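Local coordinates for protein butyryl-CoA dehydrogenase (Marinomonas mediterranea, PDB 6CXT) that is a flavoprotein of the acyl-CoA dehydrogenase family that binds flavin-adenine dinucleotide, at residues Q109-P112 with D113-T116; Q142-D146 with Y147-N151; S366-Q369 with R370-C374. All coordinates share one frame; numbering follows the deposited sequence.

Contact 1: residues Q109-P112 with D113-T116; sequences QLLP and DLAT
Leu110 O and Leu111 O accept backbone bonds from Leu114 and Ala115 in helix 104-114, part of the N-terminal domain of the acyl-CoA dehydrogenase family. Leu114 N reaches Leu110 O at 3.3 Å, in the carbonyl plane, with 161° at the hydrogen. Ala115 N reaches Leu111 O at 2.8 Å. The helix is kinked at Pro112, whose ring nitrogen has no hydrogen to give to the preceding turn. A water bridges the backbone next to the kink: it donates to Gln109 O at 2.5 Å and accepts from Asp113 N at 3.2 Å. The direct bond from Asp113 N to Leu110 O is weak.

Leu114 carries the apolar part. Its CG sits beside the backbone N (chi1 -69°), folded back along the helix, and lies 3.4 Å from Leu110 O. Its CD1 then meets two leucines of the turn before, Leu110 CB and Leu111 CD2, each at 4.3 Å. Ala115 CB packs on Leu111 O, and Thr116 CG2 on Pro112 O.

The side chains of Leu111 and Leu114 pack on Ile98 of helix 81-101. His90 of that helix hydrogen-bonds Leu114 O. Leu110 and Leu114 also touch Tyr165 of strand 165-171, so this part of helix 104-114 packs against both a helix and a strand.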
loop_
_atom_site.group_PDB
_atom_site.type_symbol
_atom_site.label_atom_id
_atom_site.label_comp_id
_atom_site.label_asym_id
_atom_site.label_seq_id
_atom_site.Cartn_x
_atom_site.Cartn_y
_atom_site.Cartn_z
ATOM N N GLN B 109 -12.280 48.781 1.294
ATOM C CA GLN B 109 -11.097 49.157 2.067
ATOM C C GLN B 109 -9.936 48.140 1.903
ATOM O O GLN B 109 -8.787 48.534 1.715
ATOM C CB GLN B 109 -11.468 49.258 3.529
ATOM C CG GLN B 109 -10.452 49.959 4.419
ATOM C CD GLN B 109 -10.912 49.962 5.877
ATOM O OE1 GLN B 109 -12.024 50.411 6.188
ATOM N NE2 GLN B 109 -10.072 49.426 6.778
ATOM N N LEU B 110 -10.246 46.847 1.951
ATOM C CA LEU B 110 -9.202 45.818 2.072
ATOM C C LEU B 110 -8.780 45.162 0.781
ATOM O O LEU B 110 -7.595 44.932 0.596
ATOM C CB LEU B 110 -9.610 44.739 3.081
ATOM C CG LEU B 110 -9.941 45.131 4.507
ATOM C CD1 LEU B 110 -10.247 43.932 5.373
ATOM C CD2 LEU B 110 -8.830 45.942 5.133
ATOM N N LEU B 111 -9.732 44.848 -0.097
ATOM C CA LEU B 111 -9.428 44.045 -1.288
ATOM C C LEU B 111 -8.476 44.641 -2.313
ATOM O O LEU B 111 -7.705 43.888 -2.918
ATOM C CB LEU B 111 -10.690 43.474 -1.960
ATOM C CG LEU B 111 -11.468 42.458 -1.122
ATOM C CD1 LEU B 111 -12.857 42.206 -1.691
ATOM C CD2 LEU B 111 -10.677 41.137 -1.039
ATOM N N PRO B 112 -8.517 45.983 -2.544
ATOM C CA PRO B 112 -7.563 46.437 -3.526
ATOM C C PRO B 112 -6.107 46.088 -3.234
ATOM O O PRO B 112 -5.401 45.772 -4.167
ATOM C CB PRO B 112 -7.774 47.981 -3.543
ATOM C CG PRO B 112 -9.277 48.085 -3.341
ATOM C CD PRO B 112 -9.516 47.053 -2.227
ATOM N N ASP B 113 -5.659 46.176 -1.986
ATOM C CA ASP B 113 -4.236 45.926 -1.680
ATOM C C ASP B 113 -3.988 44.414 -1.445
ATOM O O ASP B 113 -2.874 43.937 -1.646
ATOM C CB ASP B 113 -3.740 46.672 -0.436
ATOM C CG ASP B 113 -3.567 48.186 -0.654
ATOM O OD1 ASP B 113 -3.496 48.686 -1.803
ATOM O OD2 ASP B 113 -3.480 48.855 0.383
ATOM N N LEU B 114 -5.019 43.697 -1.010
ATOM C CA LEU B 114 -4.921 42.222 -0.946
ATOM C C LEU B 114 -4.737 41.675 -2.362
ATOM O O LEU B 114 -3.876 40.786 -2.599
ATOM C CB LEU B 114 -6.130 41.628 -0.242
ATOM C CG LEU B 114 -6.227 41.924 1.258
ATOM C CD1 LEU B 114 -7.448 41.258 1.838
ATOM C CD2 LEU B 114 -4.962 41.565 2.021
ATOM N N ALA B 115 -5.483 42.212 -3.298
ATOM C CA ALA B 115 -5.447 41.743 -4.654
ATOM C C ALA B 115 -4.154 41.928 -5.393
ATOM O O ALA B 115 -3.917 41.255 -6.319
ATOM C CB ALA B 115 -6.594 42.310 -5.445
ATOM N N THR B 116 -3.345 42.877 -4.980
ATOM C CA THR B 116 -2.075 43.090 -5.610
ATOM C C THR B 116 -0.948 42.508 -4.769
ATOM O O THR B 116 0.151 42.467 -5.161
ATOM C CB THR B 116 -1.774 44.582 -5.760
ATOM O OG1 THR B 116 -1.776 45.183 -4.479
ATOM C CG2 THR B 116 -2.776 45.220 -6.605
HETATM O O HOH W 1 -6.842 48.156 0.172
#

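Contact 2: residues Q142-D146 with Y147-N151; sequences QKEGD and YYVLN
Tyr147 opens the second strand of a tight antiparallel hairpin in the middle domain of the acyl-CoA dehydrogenase family and closes its type II' turn with Glu144. Tyr147 O accepts from Glu144 N at 2.8 Å. The return bond, Tyr147 N to Glu144 O at 3.0 Å, is more bent, 142° at the hydrogen, and its donor stands above the carbonyl plane. Gly145 takes the positive phi of the turn, 62°. One face of the Tyr147 ring lies over Asp146 O, and Glu144 O is at the ring edge.

Tyr148 faces Lys143 in a non-hydrogen-bonded pair, on the other side of the sheet. Lys143 CG lies over one face of its ring, and Lys143 CB is 3.9 Å from Tyr148 CE1. The lysine chain is extended, crosses the tyrosine at a slant and bends only at its last torsion (chi4 68°), bringing NZ to 3.7 Å from Tyr148 OH. Tyr148 CA also makes a CA-H...O contact with Gln142 O, 3.2 Å.

Val149 forms a hydrogen-bonded pair with Gln142: Gln142 N to Val149 O and Val149 N to Gln142 O, both 2.8 Å. Val149 CG2 is met by the extended Glu144 side chain, whose OE1 comes to 3.6 Å.

The second strand lies between strands 140-144 and 209-220. Tyr147 meets His220 and Tyr148 meets Phe184 of strand 181-187, both edge-to-face. Leu150 adds packing on Phe184 and Val186.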
loop_
_atom_site.group_PDB
_atom_site.type_symbol
_atom_site.label_atom_id
_atom_site.label_comp_id
_atom_site.label_asym_id
_atom_site.label_seq_id
_atom_site.Cartn_x
_atom_site.Cartn_y
_atom_site.Cartn_z
ATOM N N GLN B 142 -14.964 39.713 23.142
ATOM C CA GLN B 142 -16.007 40.316 24.006
ATOM C C GLN B 142 -16.501 41.641 23.372
ATOM O O GLN B 142 -15.694 42.507 22.984
ATOM C CB GLN B 142 -15.444 40.536 25.406
ATOM C CG GLN B 142 -16.448 41.012 26.458
ATOM C CD GLN B 142 -17.472 39.943 26.872
ATOM O OE1 GLN B 142 -18.211 39.386 26.040
ATOM N NE2 GLN B 142 -17.528 39.664 28.167
ATOM N N LYS B 143 -17.817 41.757 23.186
ATOM C CA LYS B 143 -18.440 42.981 22.666
ATOM C C LYS B 143 -18.334 44.056 23.752
ATOM O O LYS B 143 -18.532 43.755 24.939
ATOM C CB LYS B 143 -19.912 42.745 22.356
ATOM C CG LYS B 143 -20.523 43.787 21.440
ATOM C CD LYS B 143 -21.914 43.358 20.995
ATOM C CE LYS B 143 -22.586 44.387 20.096
ATOM N NZ LYS B 143 -21.906 44.493 18.764
ATOM N N GLU B 144 -17.945 45.262 23.345
ATOM C CA GLU B 144 -17.933 46.438 24.229
ATOM C C GLU B 144 -18.315 47.604 23.372
ATOM O O GLU B 144 -17.493 48.147 22.620
ATOM C CB GLU B 144 -16.574 46.638 24.887
ATOM C CG GLU B 144 -16.542 46.012 26.274
ATOM C CD GLU B 144 -15.139 45.693 26.770
ATOM O OE1 GLU B 144 -14.234 46.557 26.682
ATOM O OE2 GLU B 144 -14.945 44.568 27.271
ATOM N N GLY B 145 -19.598 47.937 23.420
ATOM C CA GLY B 145 -20.123 49.009 22.586
ATOM C C GLY B 145 -19.954 48.684 21.131
ATOM O O GLY B 145 -20.423 47.650 20.687
ATOM N N ASP B 146 -19.293 49.573 20.394
ATOM C CA ASP B 146 -19.053 49.391 18.959
ATOM C C ASP B 146 -17.757 48.586 18.642
ATOM O O ASP B 146 -17.270 48.622 17.513
ATOM C CB ASP B 146 -18.937 50.755 18.273
ATOM C CG ASP B 146 -20.295 51.378 17.919
ATOM O OD1 ASP B 146 -21.360 50.831 18.287
ATOM O OD2 ASP B 146 -20.272 52.435 17.262
ATOM N N TYR B 147 -17.198 47.924 19.641
ATOM C CA TYR B 147 -15.846 47.317 19.508
ATOM C C TYR B 147 -15.883 45.920 20.055
ATOM O O TYR B 147 -16.768 45.564 20.842
ATOM C CB TYR B 147 -14.754 48.135 20.247
ATOM C CG TYR B 147 -14.562 49.496 19.660
ATOM C CD1 TYR B 147 -15.384 50.600 20.056
ATOM C CD2 TYR B 147 -13.577 49.710 18.686
ATOM C CE1 TYR B 147 -15.219 51.854 19.466
ATOM C CE2 TYR B 147 -13.405 50.960 18.102
ATOM C CZ TYR B 147 -14.224 52.025 18.497
ATOM O OH TYR B 147 -13.997 53.224 17.899
ATOM N N TYR B 148 -14.903 45.113 19.637
ATOM C CA TYR B 148 -14.705 43.816 20.245
ATOM C C TYR B 148 -13.337 43.778 20.810
ATOM O O TYR B 148 -12.467 44.391 20.250
ATOM C CB TYR B 148 -14.831 42.726 19.193
ATOM C CG TYR B 148 -16.241 42.357 18.867
ATOM C CD1 TYR B 148 -16.921 41.401 19.627
ATOM C CD2 TYR B 148 -16.889 42.949 17.788
ATOM C CE1 TYR B 148 -18.232 41.040 19.314
ATOM C CE2 TYR B 148 -18.185 42.587 17.447
ATOM C CZ TYR B 148 -18.854 41.647 18.212
ATOM O OH TYR B 148 -20.152 41.318 17.866
ATOM N N VAL B 149 -13.183 43.121 21.947
ATOM C CA VAL B 149 -11.892 42.919 22.554
ATOM C C VAL B 149 -11.543 41.431 22.361
ATOM O O VAL B 149 -12.264 40.532 22.861
ATOM C CB VAL B 149 -11.941 43.309 24.044
ATOM C CG1 VAL B 149 -10.641 43.024 24.790
ATOM C CG2 VAL B 149 -12.305 44.808 24.158
ATOM N N LEU B 150 -10.395 41.199 21.717
ATOM C CA LEU B 150 -9.953 39.839 21.335
ATOM C C LEU B 150 -8.797 39.432 22.215
ATOM O O LEU B 150 -7.855 40.226 22.456
ATOM C CB LEU B 150 -9.559 39.804 19.863
ATOM C CG LEU B 150 -10.651 39.450 18.851
ATOM C CD1 LEU B 150 -11.719 40.541 18.664
ATOM C CD2 LEU B 150 -10.022 39.087 17.510
ATOM N N ASN B 151 -8.880 38.210 22.728
ATOM C CA ASN B 151 -7.887 37.733 23.589
ATOM C C ASN B 151 -7.561 36.259 23.311
ATOM O O ASN B 151 -8.438 35.416 23.446
ATOM C CB ASN B 151 -8.378 37.881 25.009
ATOM C CG ASN B 151 -7.254 38.048 25.970
ATOM O OD1 ASN B 151 -6.567 39.077 25.986
ATOM N ND2 ASN B 151 -7.030 37.017 26.771
#

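Contact 3: residues S366-Q369 with R370-C374; sequences SDIQ and RELIC. With FAD (flavin-adenine dinucleotide), chain D.
Asp367 and Arg370 bring a carboxylate and a guanidinium together one helical turn apart, their planes 43° from each other. Asp367 OD1 lies at the guanidinium edge, 4.2 Å from Arg370 NH1, too far for a salt bridge. A water joins them, donating to Asp367 OD1 at 2.6 Å and accepting from Arg370 NH1 at 2.9 Å. The other oxygen, Asp367 OD2, accepts from the ribose hydroxyl O2B of FAD at 2.7 Å. Each carboxylate oxygen thus has a partner: water on OD1, the ribose on OD2. Ile368 CD1 lies over one face of the adenine of FAD, 3.8 Å from C6A.

Arg370 runs extended from CG to NE, and NE makes a salt bridge with Asp287 of the second subunit. Glu371 OE2 is hydrogen-bonded to His283 NE2 of the same neighbouring subunit.

Ile368 CG2, anti to the backbone N, goes to Leu372 CD1 at 4.1 Å. These two residues also touch the bound pyrrole-2-carbothioate ligand FK4. Gln369 lies alongside Leu372; its NE2 is bonded to Gly364 O, while the buried OE1 has no partner in the model.

Regular i to i+4 bonds link the two segments, such as Ile373 N to Gln369 O at 2.8 Å.

Helix 366-377 packs through Ser366, Gln369 and Ile373 on helix 313-338, where Ser366 OG is hydrogen-bonded to Glu325 OE2. Gln369 and Leu372 also meet Arg243 of helix 231-245.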
loop_
_atom_site.group_PDB
_atom_site.type_symbol
_atom_site.label_atom_id
_atom_site.label_comp_id
_atom_site.label_asym_id
_atom_site.label_seq_id
_atom_site.Cartn_x
_atom_site.Cartn_y
_atom_site.Cartn_z
ATOM N N SER B 366 -5.170 14.467 6.572
ATOM C CA SER B 366 -5.833 13.427 5.774
ATOM C C SER B 366 -6.948 12.742 6.588
ATOM O O SER B 366 -7.956 12.336 6.035
ATOM C CB SER B 366 -4.717 12.397 5.360
ATOM O OG SER B 366 -3.827 13.166 4.495
ATOM N N ASP B 367 -6.712 12.520 7.879
ATOM C CA ASP B 367 -7.741 11.854 8.717
ATOM C C ASP B 367 -9.011 12.676 8.760
ATOM O O ASP B 367 -10.093 12.101 8.726
ATOM C CB ASP B 367 -7.212 11.605 10.120
ATOM C CG ASP B 367 -5.930 10.760 10.104
ATOM O OD1 ASP B 367 -5.892 9.751 9.321
ATOM O OD2 ASP B 367 -4.976 11.098 10.838
ATOM N N ILE B 368 -8.873 14.023 8.813
ATOM C CA ILE B 368 -10.049 14.902 8.841
ATOM C C ILE B 368 -10.760 14.917 7.505
ATOM O O ILE B 368 -11.997 14.902 7.406
ATOM C CB ILE B 368 -9.609 16.329 9.264
ATOM C CG1 ILE B 368 -9.254 16.366 10.741
ATOM C CG2 ILE B 368 -10.619 17.422 8.873
ATOM C CD1 ILE B 368 -10.050 15.537 11.714
ATOM N N GLN B 369 -9.982 14.911 6.414
ATOM C CA GLN B 369 -10.629 14.792 5.094
ATOM C C GLN B 369 -11.479 13.513 5.033
ATOM O O GLN B 369 -12.571 13.536 4.460
ATOM C CB GLN B 369 -9.593 14.804 3.921
ATOM C CG GLN B 369 -8.649 16.013 3.917
ATOM C CD GLN B 369 -9.404 17.381 3.955
ATOM O OE1 GLN B 369 -10.397 17.608 3.249
ATOM N NE2 GLN B 369 -8.913 18.276 4.772
ATOM N N ARG B 370 -10.976 12.408 5.567
ATOM C CA ARG B 370 -11.787 11.187 5.527
ATOM C C ARG B 370 -13.016 11.309 6.433
ATOM O O ARG B 370 -14.070 10.798 6.070
ATOM C CB ARG B 370 -10.984 9.967 5.923
ATOM C CG ARG B 370 -9.958 9.658 4.764
ATOM C CD ARG B 370 -9.354 8.244 5.039
ATOM N NE ARG B 370 -8.288 7.991 4.025
ATOM C CZ ARG B 370 -6.977 8.269 4.182
ATOM N NH1 ARG B 370 -6.506 8.830 5.306
ATOM N NH2 ARG B 370 -6.129 8.032 3.156
ATOM N N GLU B 371 -12.868 11.988 7.572
ATOM C CA GLU B 371 -14.066 12.306 8.371
ATOM C C GLU B 371 -15.121 13.043 7.571
ATOM O O GLU B 371 -16.305 12.680 7.625
ATOM C CB GLU B 371 -13.729 13.079 9.662
ATOM C CG GLU B 371 -13.057 12.198 10.663
ATOM C CD GLU B 371 -14.005 11.148 11.211
ATOM O OE1 GLU B 371 -14.858 11.457 12.051
ATOM O OE2 GLU B 371 -13.923 9.990 10.814
ATOM N N LEU B 372 -14.710 14.073 6.839
ATOM C CA LEU B 372 -15.638 14.795 6.008
ATOM C C LEU B 372 -16.210 13.952 4.887
ATOM O O LEU B 372 -17.394 14.007 4.594
ATOM C CB LEU B 372 -14.947 15.998 5.360
ATOM C CG LEU B 372 -14.646 17.056 6.445
ATOM C CD1 LEU B 372 -13.457 17.956 6.031
ATOM C CD2 LEU B 372 -15.959 17.830 6.648
ATOM N N ILE B 373 -15.347 13.197 4.205
ATOM C CA ILE B 373 -15.887 12.303 3.159
ATOM C C ILE B 373 -16.959 11.334 3.739
ATOM O O ILE B 373 -18.017 11.184 3.119
ATOM C CB ILE B 373 -14.706 11.515 2.501
ATOM C CG1 ILE B 373 -13.804 12.504 1.718
ATOM C CG2 ILE B 373 -15.246 10.422 1.553
ATOM C CD1 ILE B 373 -12.348 11.996 1.526
ATOM N N CYS B 374 -16.654 10.676 4.846
ATOM C CA CYS B 374 -17.545 9.720 5.488
ATOM C C CYS B 374 -18.884 10.404 5.798
ATOM O O CYS B 374 -19.950 9.853 5.486
ATOM C CB CYS B 374 -16.980 9.239 6.829
ATOM S SG CYS B 374 -15.575 8.112 6.565
HETATM P PA FAD D . -3.925 17.299 15.980
HETATM O O1A FAD D . -5.282 17.868 15.613
HETATM O O2A FAD D . -3.350 17.270 17.386
HETATM O O5B FAD D . -3.828 15.817 15.313
HETATM C C5B FAD D . -2.759 14.895 15.627
HETATM C C4B FAD D . -3.165 13.567 14.955
HETATM O O4B FAD D . -4.452 13.133 15.465
HETATM C C3B FAD D . -3.309 13.737 13.447
HETATM O O3B FAD D . -2.896 12.474 12.908
HETATM C C2B FAD D . -4.838 13.858 13.264
HETATM O O2B FAD D . -5.302 13.515 11.934
HETATM C C1B FAD D . -5.369 12.934 14.402
HETATM N N9A FAD D . -6.762 13.317 14.715
HETATM C C8A FAD D . -7.187 14.438 15.357
HETATM N N7A FAD D . -8.566 14.482 15.356
HETATM C C5A FAD D . -9.021 13.386 14.686
HETATM C C6A FAD D . -10.332 12.792 14.317
HETATM N N6A FAD D . -11.525 13.409 14.633
HETATM N N1A FAD D . -10.314 11.619 13.613
HETATM C C2A FAD D . -9.156 10.973 13.244
HETATM N N3A FAD D . -7.939 11.461 13.578
HETATM C C4A FAD D . -7.810 12.628 14.267
HETATM N N1 FAD D . -3.454 26.746 11.041
HETATM C C2 FAD D . -4.012 28.001 10.895
HETATM O O2 FAD D . -4.945 28.289 11.694
HETATM N N3 FAD D . -3.600 28.911 9.966
HETATM C C4 FAD D . -2.556 28.648 9.154
HETATM O O4 FAD D . -2.194 29.488 8.329
HETATM C C4X FAD D . -1.883 27.308 9.260
HETATM N N5 FAD D . -0.811 26.961 8.512
HETATM C C5X FAD D . -0.160 25.774 8.656
HETATM C C6 FAD D . 0.962 25.515 7.823
HETATM C C7 FAD D . 1.662 24.299 7.972
HETATM C C7M FAD D . 2.875 24.050 7.111
HETATM C C8 FAD D . 1.230 23.306 8.970
HETATM C C8M FAD D . 1.957 22.012 9.117
HETATM C C9 FAD D . 0.097 23.542 9.777
HETATM C C9A FAD D . -0.611 24.758 9.635
HETATM N N10 FAD D . -1.747 25.072 10.447
HETATM C C10 FAD D . -2.390 26.346 10.273
HETATM C "C1'" FAD D . -2.238 24.151 11.462
HETATM C "C2'" FAD D . -2.963 22.973 10.769
HETATM O "O2'" FAD D . -4.228 23.335 10.188
HETATM C "C3'" FAD D . -3.053 21.822 11.757
HETATM O "O3'" FAD D . -1.700 21.377 11.986
HETATM C "C4'" FAD D . -4.014 20.664 11.439
HETATM O "O4'" FAD D . -5.402 21.127 11.501
HETATM C "C5'" FAD D . -3.845 19.510 12.438
HETATM O "O5'" FAD D . -3.916 20.056 13.761
HETATM P P FAD D . -2.804 19.675 14.806
HETATM O O1P FAD D . -3.125 20.321 16.157
HETATM O O2P FAD D . -1.401 19.948 14.298
HETATM O O3P FAD D . -2.878 18.089 15.040
HETATM O O HOH W 2 -7.569 8.267 7.940
#

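In the fold
The three contacts follow one another along the chain, one in each of the N-terminal, middle and C-terminal domains of the acyl-CoA dehydrogenase family. None touches another. Contacts 1 and 2 are the nearest pair, with centres about 25 Å apart and nearest atoms about 12 Å apart. Contact 3 lies about 33 Å from contact 1 and 35 Å from contact 2, between centres, and is across the chain's centre from contact 1. Only contact 3 holds residues of the FAD and FK4 pockets. In contact 1 the Leu114 side chain is about 13 Å from FK4 and 14 Å from FAD. Contact 2 is a surface hairpin.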